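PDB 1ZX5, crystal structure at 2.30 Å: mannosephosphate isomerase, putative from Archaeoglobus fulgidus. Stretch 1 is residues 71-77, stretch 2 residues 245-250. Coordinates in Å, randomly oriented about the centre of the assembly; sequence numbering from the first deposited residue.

Stretch 1 71-77: ELLGRAA
Stretch 2, residues 245-250: TGGVMN

Two segments of one chain, at least 171 residues apart in sequence wherever they touch, bury 341 Å² between them where the end of a helix and the turns after it, 71-77, meet an irregular run, 245-250. E71, L72 and L73 form the last helical residues (L73 phi/psi -85/-30). G74 then breaks out at 62/-122, and R75 (-67/-15) and A76 (-91/2) carry the chain through two overlapping turns: type II' from L73 to A76, closed by A76 N to L73 O at 3.1 Å, and type I from G74 to A77, closed by A77 N to G74 O at 3.1 Å. In register, the CA of L73 lies 5.0 Å from the CA of M249, and the CA of G74 lies 4.9 Å from the CA of V248, so the two runs pass antiparallel here.

The junction is anchored by R75. R75 N donates a nearly linear hydrogen bond to G247 O (2.9 Å, 175°), while the R75 side chain, chi1 to chi3 m, t, m with chi4 at 109°, brings the guanidinium to G246 O, which accepts from both R75 NE (2.9 Å) and R75 NH2 (2.6 Å). That carbonyl lies at the guanidinium edge, near its plane, where the N-H groups point; V248 CG1 covers one face. The carbonyl, a neutral but strong acceptor, thus takes two N-H donors of the exposed arginine.

Lack of a side chain at G74 permits the close approach. G74 has positive phi, and a CB there would point toward the other stretch and fall 2.2 Å from G247 O, a clash; instead G74 CA makes a CA-H...O contact with G247 O at 3.5 Å. G246 (81/14) and G247 (70/23) also have positive phi, which favours glycine, and a CB on G247 would sit tightly, 3.3 Å from R75 NE. T245, chi1 p, steadies this bend by accepting G247 N at T245 OG1 (3.1 Å).

V248 (-126/164) is extended, with chi1 m and its CA-to-CB bond sideways. V248 CG1 packs 4.1 Å from A76 CB, a small buried methyl whose CA-to-CB bond points toward the other stretch, and V248 CA approaches L73 O at 3.4 Å in a second CA-H...O contact. M249 (-56/133), a selenomethionine, directs its CA-to-CB bond toward the helix end, so M249 CB comes 3.1 Å from L72 O; t, t, p rotamers then lead its buried end away. L72 and L73, both m, t, are buried too: L72 leaves CB sideways, whereas L73 starts away but its end comes nearer. N250 (-122/155), chi1 m, lies beyond the contact.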

# COMPACT_ATOMS: atom_id res chain seq x y z
N GLU A 71 6.60 -20.15 -8.18
CA GLU A 71 5.82 -19.71 -9.35
C GLU A 71 5.28 -18.28 -9.20
O GLU A 71 5.31 -17.50 -10.15
CB GLU A 71 4.67 -20.67 -9.66
CG GLU A 71 4.05 -20.39 -11.02
CD GLU A 71 2.85 -21.26 -11.36
OE1 GLU A 71 2.66 -22.31 -10.70
OE2 GLU A 71 2.11 -20.89 -12.30
N LEU A 72 4.78 -17.94 -8.01
CA LEU A 72 4.29 -16.59 -7.75
C LEU A 72 5.39 -15.54 -7.85
O LEU A 72 5.20 -14.50 -8.48
CB LEU A 72 3.60 -16.48 -6.39
CG LEU A 72 2.14 -16.91 -6.24
CD1 LEU A 72 1.78 -16.86 -4.76
CD2 LEU A 72 1.22 -16.01 -7.06
N LEU A 73 6.53 -15.82 -7.23
CA LEU A 73 7.59 -14.82 -7.10
C LEU A 73 8.50 -14.74 -8.30
O LEU A 73 9.04 -13.67 -8.59
CB LEU A 73 8.41 -15.05 -5.83
CG LEU A 73 7.71 -14.85 -4.47
CD1 LEU A 73 8.66 -15.30 -3.35
CD2 LEU A 73 7.24 -13.41 -4.24
N GLY A 74 8.68 -15.87 -8.99
CA GLY A 74 9.53 -15.93 -10.17
C GLY A 74 10.96 -15.58 -9.85
O GLY A 74 11.57 -16.22 -8.98
N ARG A 75 11.49 -14.56 -10.52
CA ARG A 75 12.88 -14.13 -10.32
C ARG A 75 13.13 -13.53 -8.93
O ARG A 75 14.29 -13.40 -8.51
CB ARG A 75 13.31 -13.15 -11.42
CG ARG A 75 13.31 -13.76 -12.82
CD ARG A 75 13.92 -12.83 -13.88
NE ARG A 75 13.25 -11.53 -13.93
CZ ARG A 75 13.77 -10.38 -13.51
NH1 ARG A 75 15.00 -10.34 -12.99
NH2 ARG A 75 13.06 -9.26 -13.60
N ALA A 76 12.05 -13.20 -8.22
CA ALA A 76 12.13 -12.65 -6.86
C ALA A 76 12.08 -13.73 -5.78
O ALA A 76 12.11 -13.42 -4.59
CB ALA A 76 11.00 -11.63 -6.64
N ALA A 77 12.02 -15.00 -6.19
CA ALA A 77 11.90 -16.12 -5.25
C ALA A 77 13.10 -16.25 -4.31
O ALA A 77 12.92 -16.54 -3.13
CB ALA A 77 11.65 -17.43 -5.98
N THR A 245 5.16 -8.55 -16.91
CA THR A 245 5.37 -8.71 -15.47
C THR A 245 6.83 -8.46 -15.05
O THR A 245 7.08 -8.03 -13.92
CB THR A 245 4.96 -10.12 -14.98
OG1 THR A 245 5.71 -11.11 -15.68
CG2 THR A 245 3.46 -10.36 -15.18
N GLY A 246 7.77 -8.73 -15.96
CA GLY A 246 9.19 -8.76 -15.64
C GLY A 246 9.62 -10.08 -15.00
O GLY A 246 10.71 -10.16 -14.43
N GLY A 247 8.76 -11.10 -15.07
CA GLY A 247 9.08 -12.40 -14.47
C GLY A 247 9.08 -12.38 -12.95
O GLY A 247 9.71 -13.22 -12.32
N VAL A 248 8.38 -11.41 -12.37
CA VAL A 248 8.11 -11.34 -10.93
C VAL A 248 6.60 -11.22 -10.70
O VAL A 248 5.85 -10.89 -11.63
CB VAL A 248 8.83 -10.14 -10.25
CG1 VAL A 248 10.36 -10.24 -10.41
CG2 VAL A 248 8.31 -8.81 -10.78
N MSE A 249 6.16 -11.49 -9.48
CA MSE A 249 4.77 -11.26 -9.08
C MSE A 249 4.34 -9.81 -9.32
O MSE A 249 5.08 -8.87 -8.99
CB MSE A 249 4.60 -11.60 -7.60
CG MSE A 249 3.17 -11.84 -7.17
SE MSE A 249 3.04 -11.96 -5.17
CE MSE A 249 3.24 -10.03 -4.75
N ASN A 250 3.17 -9.64 -9.93
CA ASN A 250 2.53 -8.34 -10.08
C ASN A 250 1.14 -8.36 -9.43
O ASN A 250 0.52 -9.43 -9.29
CB ASN A 250 2.39 -7.95 -11.56
CG ASN A 250 3.71 -7.54 -12.23
OD1 ASN A 250 4.80 -8.03 -11.90
ND2 ASN A 250 3.61 -6.65 -13.18